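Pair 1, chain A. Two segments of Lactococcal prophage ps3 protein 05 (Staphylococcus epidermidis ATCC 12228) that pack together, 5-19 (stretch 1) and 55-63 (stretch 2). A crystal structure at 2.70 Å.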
# COMPACT_ATOMS: atom_id res chain seq x y z
N ASN A 5 13.75 -16.56 -26.58
CA ASN A 5 12.96 -17.25 -25.52
C ASN A 5 13.53 -17.02 -24.11
O ASN A 5 14.43 -17.73 -23.66
CB ASN A 5 12.85 -18.76 -25.84
CG ASN A 5 11.54 -19.38 -25.32
OD1 ASN A 5 11.12 -19.16 -24.17
ND2 ASN A 5 10.90 -20.19 -26.18
N ASN A 6 13.02 -15.98 -23.43
CA ASN A 6 13.28 -15.74 -22.00
C ASN A 6 12.52 -14.52 -21.43
O ASN A 6 11.64 -13.97 -22.09
CB ASN A 6 14.79 -15.67 -21.68
CG ASN A 6 15.11 -16.04 -20.22
OD1 ASN A 6 14.57 -17.02 -19.68
ND2 ASN A 6 15.99 -15.25 -19.59
N ILE A 7 12.90 -14.12 -20.21
CA ILE A 7 12.22 -13.08 -19.44
C ILE A 7 13.05 -11.80 -19.36
O ILE A 7 14.24 -11.83 -19.03
CB ILE A 7 11.91 -13.55 -17.99
CG1 ILE A 7 11.10 -14.84 -18.00
CG2 ILE A 7 11.19 -12.47 -17.19
CD1 ILE A 7 11.94 -16.06 -17.67
N ARG A 8 12.42 -10.67 -19.65
CA ARG A 8 13.05 -9.38 -19.49
C ARG A 8 12.10 -8.42 -18.80
O ARG A 8 10.92 -8.69 -18.64
CB ARG A 8 13.50 -8.82 -20.85
CG ARG A 8 12.37 -8.46 -21.81
CD ARG A 8 12.92 -7.79 -23.08
NE ARG A 8 11.90 -7.60 -24.12
CZ ARG A 8 10.94 -6.67 -24.09
NH1 ARG A 8 10.85 -5.82 -23.06
NH2 ARG A 8 10.07 -6.60 -25.09
N LEU A 9 12.65 -7.28 -18.37
CA LEU A 9 11.83 -6.18 -17.90
C LEU A 9 11.02 -5.63 -19.07
O LEU A 9 11.58 -5.22 -20.10
CB LEU A 9 12.71 -5.08 -17.32
CG LEU A 9 11.95 -3.87 -16.78
CD1 LEU A 9 11.25 -4.23 -15.47
CD2 LEU A 9 12.90 -2.71 -16.58
N LEU A 10 9.70 -5.66 -18.92
CA LEU A 10 8.82 -4.93 -19.84
C LEU A 10 9.04 -3.43 -19.71
O LEU A 10 9.56 -2.96 -18.69
CB LEU A 10 7.36 -5.27 -19.58
CG LEU A 10 6.73 -6.25 -20.56
CD1 LEU A 10 7.66 -7.43 -20.86
CD2 LEU A 10 5.35 -6.70 -20.09
N ASN A 11 8.65 -2.70 -20.74
CA ASN A 11 8.83 -1.26 -20.81
C ASN A 11 7.75 -0.66 -21.72
O ASN A 11 6.98 -1.41 -22.33
CB ASN A 11 10.23 -0.98 -21.36
CG ASN A 11 10.24 -0.91 -22.86
OD1 ASN A 11 9.78 0.07 -23.43
ND2 ASN A 11 10.75 -1.94 -23.52
N GLN A 12 7.70 0.66 -21.83
CA GLN A 12 6.71 1.34 -22.69
C GLN A 12 6.70 0.95 -24.18
O GLN A 12 5.83 1.38 -24.93
CB GLN A 12 6.73 2.87 -22.50
CG GLN A 12 8.08 3.46 -22.08
CD GLN A 12 7.96 4.90 -21.57
OE1 GLN A 12 6.99 5.60 -21.85
NE2 GLN A 12 8.97 5.34 -20.82
N ASN A 13 7.66 0.11 -24.58
CA ASN A 13 7.67 -0.50 -25.92
C ASN A 13 6.80 -1.75 -26.00
O ASN A 13 6.72 -2.39 -27.04
CB ASN A 13 9.09 -0.91 -26.31
CG ASN A 13 9.79 0.14 -27.12
OD1 ASN A 13 10.52 0.97 -26.59
ND2 ASN A 13 9.58 0.10 -28.43
N ASP A 14 6.17 -2.12 -24.90
CA ASP A 14 5.43 -3.36 -24.86
C ASP A 14 3.96 -3.12 -24.55
O ASP A 14 3.18 -4.07 -24.39
CB ASP A 14 6.07 -4.32 -23.85
CG ASP A 14 7.51 -4.69 -24.22
OD1 ASP A 14 7.75 -5.17 -25.36
OD2 ASP A 14 8.41 -4.50 -23.37
N LEU A 15 3.56 -1.85 -24.49
CA LEU A 15 2.19 -1.52 -24.18
C LEU A 15 1.23 -2.34 -25.04
O LEU A 15 0.28 -2.92 -24.51
CB LEU A 15 1.94 -0.02 -24.35
CG LEU A 15 0.55 0.49 -23.96
CD1 LEU A 15 0.20 0.15 -22.53
CD2 LEU A 15 0.44 2.00 -24.19
N ASP A 16 1.50 -2.41 -26.34
CA ASP A 16 0.69 -3.20 -27.27
C ASP A 16 0.50 -4.64 -26.77
O ASP A 16 -0.62 -5.04 -26.43
CB ASP A 16 1.31 -3.19 -28.68
CG ASP A 16 1.36 -1.79 -29.30
OD1 ASP A 16 1.17 -0.81 -28.54
OD2 ASP A 16 1.60 -1.67 -30.54
N SER A 17 1.60 -5.39 -26.70
CA SER A 17 1.58 -6.78 -26.27
C SER A 17 0.83 -6.94 -24.97
O SER A 17 0.19 -7.96 -24.75
CB SER A 17 3.00 -7.30 -26.07
OG SER A 17 3.79 -7.07 -27.22
N TYR A 18 0.93 -5.93 -24.11
CA TYR A 18 0.45 -6.03 -22.74
C TYR A 18 -1.07 -5.90 -22.63
O TYR A 18 -1.65 -6.41 -21.68
CB TYR A 18 1.17 -5.01 -21.85
CG TYR A 18 0.93 -5.21 -20.37
CD1 TYR A 18 1.62 -6.17 -19.66
CD2 TYR A 18 0.01 -4.42 -19.69
CE1 TYR A 18 1.40 -6.35 -18.31
CE2 TYR A 18 -0.21 -4.58 -18.34
CZ TYR A 18 0.48 -5.55 -17.65
OH TYR A 18 0.25 -5.73 -16.30
N ILE A 19 -1.71 -5.22 -23.58
CA ILE A 19 -3.18 -5.20 -23.61
C ILE A 19 -3.72 -6.53 -24.11
O ILE A 19 -4.63 -7.10 -23.51
CB ILE A 19 -3.76 -4.06 -24.46
CG1 ILE A 19 -2.94 -2.78 -24.31
CG2 ILE A 19 -5.22 -3.82 -24.11
CD1 ILE A 19 -2.63 -2.39 -22.86
N TRP A 55 8.36 0.45 -9.81
CA TRP A 55 7.08 -0.10 -10.27
C TRP A 55 7.30 -0.89 -11.57
O TRP A 55 7.25 -0.32 -12.66
CB TRP A 55 6.08 1.04 -10.49
CG TRP A 55 4.65 0.70 -10.19
CD1 TRP A 55 4.10 -0.54 -10.08
CD2 TRP A 55 3.57 1.63 -10.01
NE1 TRP A 55 2.75 -0.45 -9.82
CE2 TRP A 55 2.41 0.88 -9.78
CE3 TRP A 55 3.48 3.03 -10.02
CZ2 TRP A 55 1.16 1.48 -9.55
CZ3 TRP A 55 2.25 3.62 -9.80
CH2 TRP A 55 1.11 2.85 -9.57
N ASN A 56 7.54 -2.20 -11.44
CA ASN A 56 8.06 -2.98 -12.57
C ASN A 56 7.23 -4.15 -13.04
O ASN A 56 6.97 -5.08 -12.29
CB ASN A 56 9.47 -3.47 -12.26
CG ASN A 56 10.47 -2.33 -12.13
OD1 ASN A 56 10.11 -1.15 -12.10
ND2 ASN A 56 11.74 -2.70 -12.05
N ILE A 57 6.83 -4.12 -14.30
CA ILE A 57 6.17 -5.24 -14.91
C ILE A 57 7.21 -6.12 -15.59
O ILE A 57 7.99 -5.66 -16.43
CB ILE A 57 5.18 -4.76 -15.98
CG1 ILE A 57 4.11 -3.87 -15.37
CG2 ILE A 57 4.53 -5.96 -16.68
CD1 ILE A 57 3.08 -3.43 -16.37
N PHE A 58 7.22 -7.41 -15.25
CA PHE A 58 8.05 -8.36 -15.99
C PHE A 58 7.24 -9.20 -16.94
O PHE A 58 6.08 -9.52 -16.65
CB PHE A 58 8.78 -9.28 -15.05
CG PHE A 58 9.80 -8.61 -14.20
CD1 PHE A 58 11.15 -8.74 -14.50
CD2 PHE A 58 9.42 -7.88 -13.08
CE1 PHE A 58 12.09 -8.14 -13.68
CE2 PHE A 58 10.36 -7.27 -12.26
CZ PHE A 58 11.70 -7.40 -12.55
N GLY A 59 7.85 -9.58 -18.07
CA GLY A 59 7.21 -10.46 -19.05
C GLY A 59 8.02 -11.68 -19.42
O GLY A 59 9.25 -11.61 -19.49
N ALA A 60 7.34 -12.80 -19.65
CA ALA A 60 7.98 -13.99 -20.24
C ALA A 60 7.65 -14.06 -21.74
O ALA A 60 6.50 -13.86 -22.15
CB ALA A 60 7.53 -15.24 -19.54
N PHE A 61 8.67 -14.33 -22.55
CA PHE A 61 8.51 -14.30 -24.00
C PHE A 61 8.82 -15.62 -24.66
O PHE A 61 9.89 -16.20 -24.46
CB PHE A 61 9.39 -13.22 -24.62
CG PHE A 61 8.84 -11.84 -24.44
CD1 PHE A 61 7.90 -11.33 -25.34
CD2 PHE A 61 9.24 -11.05 -23.36
CE1 PHE A 61 7.38 -10.05 -25.17
CE2 PHE A 61 8.73 -9.77 -23.19
CZ PHE A 61 7.79 -9.26 -24.09
N GLU A 62 7.84 -16.10 -25.44
CA GLU A 62 8.03 -17.18 -26.40
C GLU A 62 8.13 -16.50 -27.77
O GLU A 62 7.16 -15.91 -28.24
CB GLU A 62 6.83 -18.13 -26.34
CG GLU A 62 7.08 -19.53 -26.88
CD GLU A 62 5.77 -20.27 -27.22
OE1 GLU A 62 4.68 -19.71 -26.93
OE2 GLU A 62 5.84 -21.39 -27.80
N ASP A 63 9.31 -16.58 -28.40
CA ASP A 63 9.60 -15.83 -29.63
C ASP A 63 9.09 -14.38 -29.53
O ASP A 63 9.45 -13.66 -28.59
CB ASP A 63 9.03 -16.54 -30.87

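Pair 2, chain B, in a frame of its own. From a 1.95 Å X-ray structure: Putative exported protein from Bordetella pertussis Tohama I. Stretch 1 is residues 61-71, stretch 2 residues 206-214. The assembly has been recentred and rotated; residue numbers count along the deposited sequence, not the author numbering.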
# COMPACT_ATOMS: atom_id res chain seq x y z
N GLN B 61 15.48 -6.21 11.14
CA GLN B 61 16.33 -5.09 10.72
C GLN B 61 15.73 -4.28 9.61
O GLN B 61 16.12 -3.12 9.39
CB GLN B 61 17.71 -5.60 10.31
CG GLN B 61 18.50 -6.21 11.45
CD GLN B 61 18.19 -7.68 11.61
OE1 GLN B 61 17.37 -8.21 10.89
NE2 GLN B 61 18.84 -8.36 12.59
N ILE B 62 14.75 -4.88 8.90
CA ILE B 62 14.20 -4.24 7.73
C ILE B 62 12.81 -4.84 7.47
O ILE B 62 12.53 -6.02 7.82
CB ILE B 62 15.19 -4.42 6.53
CG1 ILE B 62 14.82 -3.53 5.33
CG2 ILE B 62 15.37 -5.97 6.18
CD1 ILE B 62 15.90 -3.51 4.19
N GLY B 63 11.92 -4.05 6.89
CA GLY B 63 10.60 -4.61 6.63
C GLY B 63 9.84 -3.84 5.57
O GLY B 63 10.11 -2.66 5.33
N GLU B 64 8.91 -4.53 4.93
CA GLU B 64 8.02 -3.94 3.98
C GLU B 64 6.63 -3.73 4.61
O GLU B 64 6.13 -4.58 5.36
CB GLU B 64 7.96 -4.82 2.70
CG GLU B 64 7.06 -4.25 1.61
CD GLU B 64 5.59 -4.62 1.82
OE1 GLU B 64 5.34 -5.79 2.24
OE2 GLU B 64 4.72 -3.75 1.60
N VAL B 65 6.05 -2.56 4.33
CA VAL B 65 4.71 -2.22 4.86
C VAL B 65 4.04 -1.15 4.00
O VAL B 65 4.71 -0.34 3.33
CB VAL B 65 4.77 -1.81 6.40
CG1 VAL B 65 5.52 -0.49 6.61
CG2 VAL B 65 3.37 -1.75 7.07
N LEU B 66 2.71 -1.17 4.01
CA LEU B 66 1.88 -0.15 3.42
C LEU B 66 2.25 1.18 4.07
O LEU B 66 2.21 1.30 5.31
CB LEU B 66 0.40 -0.48 3.71
CG LEU B 66 -0.65 0.43 3.08
CD1 LEU B 66 -0.73 0.17 1.56
CD2 LEU B 66 -2.03 0.25 3.76
N VAL B 67 2.61 2.17 3.25
CA VAL B 67 3.02 3.50 3.74
C VAL B 67 1.93 4.10 4.65
O VAL B 67 2.21 4.54 5.80
CB VAL B 67 3.34 4.48 2.54
CG1 VAL B 67 3.56 5.93 3.05
CG2 VAL B 67 4.55 3.98 1.75
N SER B 68 0.69 4.08 4.16
CA SER B 68 -0.44 4.64 4.90
C SER B 68 -0.79 3.90 6.20
O SER B 68 -1.66 4.35 6.94
CB SER B 68 -1.67 4.75 3.97
OG SER B 68 -1.98 3.47 3.44
N ALA B 69 -0.11 2.78 6.49
CA ALA B 69 -0.22 2.17 7.83
C ALA B 69 0.33 3.10 8.93
O ALA B 69 0.01 2.94 10.10
CB ALA B 69 0.49 0.81 7.88
N LEU B 70 1.16 4.07 8.54
CA LEU B 70 1.69 5.07 9.48
C LEU B 70 0.85 6.35 9.58
O LEU B 70 1.21 7.27 10.32
CB LEU B 70 3.16 5.39 9.17
CG LEU B 70 4.23 4.34 9.56
CD1 LEU B 70 4.02 2.97 8.89
CD2 LEU B 70 5.60 4.88 9.20
N GLY B 71 -0.29 6.37 8.87
CA GLY B 71 -1.13 7.56 8.71
C GLY B 71 -1.75 8.13 9.99
O GLY B 71 -1.79 9.34 10.17
N ILE B 206 -3.97 5.31 -5.37
CA ILE B 206 -2.93 4.32 -5.55
C ILE B 206 -1.94 4.35 -4.34
O ILE B 206 -1.05 5.22 -4.27
CB ILE B 206 -2.32 4.22 -7.03
CG1 ILE B 206 -0.84 4.46 -7.09
CG2 ILE B 206 -3.13 4.87 -8.20
CD1 ILE B 206 -0.14 3.30 -6.69
N PRO B 207 -2.15 3.42 -3.38
CA PRO B 207 -1.40 3.49 -2.13
C PRO B 207 -0.02 2.90 -2.34
O PRO B 207 0.16 1.98 -3.15
CB PRO B 207 -2.26 2.69 -1.15
CG PRO B 207 -2.94 1.59 -2.07
CD PRO B 207 -3.08 2.26 -3.43
N GLN B 208 0.97 3.48 -1.68
CA GLN B 208 2.35 3.03 -1.80
C GLN B 208 2.67 2.04 -0.71
O GLN B 208 2.08 2.03 0.36
CB GLN B 208 3.31 4.19 -1.66
CG GLN B 208 3.09 5.33 -2.65
CD GLN B 208 3.21 4.90 -4.10
OE1 GLN B 208 4.05 4.10 -4.46
NE2 GLN B 208 2.39 5.48 -4.94
N SER B 209 3.66 1.21 -1.00
CA SER B 209 4.25 0.33 -0.01
C SER B 209 5.72 0.74 0.11
O SER B 209 6.32 1.18 -0.87
CB SER B 209 4.05 -1.09 -0.53
OG SER B 209 5.20 -1.85 -0.38
N PHE B 210 6.32 0.66 1.29
CA PHE B 210 7.77 0.91 1.35
C PHE B 210 8.57 -0.07 2.18
O PHE B 210 8.00 -0.85 2.96
CB PHE B 210 8.17 2.41 1.64
CG PHE B 210 7.72 2.97 2.99
CD1 PHE B 210 7.84 4.34 3.24
CD2 PHE B 210 7.12 2.16 3.99
CE1 PHE B 210 7.42 4.94 4.47
CE2 PHE B 210 6.70 2.73 5.21
CZ PHE B 210 6.84 4.14 5.45
N VAL B 211 9.88 -0.02 1.98
CA VAL B 211 10.81 -0.88 2.67
C VAL B 211 11.65 0.04 3.54
O VAL B 211 12.26 0.99 3.06
CB VAL B 211 11.66 -1.70 1.69
CG1 VAL B 211 12.88 -2.40 2.42
CG2 VAL B 211 10.78 -2.77 1.01
N ILE B 212 11.62 -0.22 4.84
CA ILE B 212 12.20 0.70 5.81
C ILE B 212 13.18 -0.13 6.67
O ILE B 212 12.89 -1.27 7.00
CB ILE B 212 11.10 1.40 6.70
CG1 ILE B 212 10.11 0.38 7.30
CG2 ILE B 212 10.32 2.48 5.90
CD1 ILE B 212 9.18 0.92 8.40
N ALA B 213 14.33 0.46 7.04
CA ALA B 213 15.34 -0.25 7.81
C ALA B 213 15.62 0.39 9.18
O ALA B 213 15.42 1.58 9.37
CB ALA B 213 16.66 -0.44 6.99
N ASN B 214 16.03 -0.44 10.14
CA ASN B 214 16.47 0.06 11.46
C ASN B 214 17.75 0.88 11.22
O ASN B 214 18.71 0.34 10.69
CB ASN B 214 16.74 -1.11 12.40
CG ASN B 214 17.20 -0.66 13.80
OD1 ASN B 214 18.40 -0.41 14.03
ND2 ASN B 214 16.26 -0.55 14.72
O HOH W 1 -0.02 3.55 1.51

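Two antiparallel strands can keep the same backbone while their side chains are exchanged almost wholesale, and these two pairs illustrate how. The N, CA and C atoms of 14 central residues superpose with an RMSD of 0.8 Å. In each pair a short strand runs antiparallel to a longer one, the strand axes approaching to 4.7 Å in pair 1 and 4.6 Å in pair 2, and then the chain leaves the ladder, into a loop and turn in pair 1 and a 3-10 segment in pair 2.

The register is common to both. Arg A8 matches Val B65 and Gly A59 matches Phe B210; Arg A8 with Gly A59, and Val B65 with Phe B210, form antiparallel hydrogen-bonded bridges. In pair 1, Gly A59 N donates to Arg A8 O at 3.2 Å, while the return bond from Arg A8 N to Gly A59 O is weak at 3.3 Å. The equivalents in pair 2 are tighter: Phe B210 N to Val B65 O is 2.8 Å and Val B65 N to Phe B210 O 2.9 Å. The ladder closes alike, with Leu A10 N bonding weakly to Ile A57 O at 3.0 Å and Val B67 N bonding to Gln B208 O at 2.9 Å.

The most instructive exchange is glycine for phenylalanine. At Gly A59 the missing side chain leaves room for Leu A10, whose CD1 lies 3.5 Å from Gly A59 N; an ideal CB on the glycine would sit 2.4 Å from that methyl. Leu A10 CD1 also reaches the edge of the next aromatic along, 3.5 Å from Phe A61 CE2. In pair 2 the aromatic ring belongs to the glycine position itself. Val B67, the counterpart of Leu A10, lays CG2 over the face of the Phe B210 ring, 3.6 Å from Phe B210 CG, and Val B65 CG1 packs 3.7 Å from Phe B210 CE2. Ile B212, matching Phe A61, passes Gly B63, with CG1 3.6 Å from Gly B63 O, and its CD1 lies 4.3 Å from Val B65 CG1.

Polar groups are also placed differently. Phe A61 CZ lies over one face of the Arg A8 guanidinium, 3.6 Å from Arg A8 NH2, while a salt bridge within its own stretch joins Arg A8 NH2 to Asp A14 OD1 at 2.7 Å. Across the ladder in pair 2, Ser B209 OG donates to Glu B64 OE2 at 2.8 Å; the matching residues are the apolar Phe A58 and Ile A7. Leu A9 and Leu B66, by contrast, are the same residue in the same rotamer, t at chi1 and p at chi2.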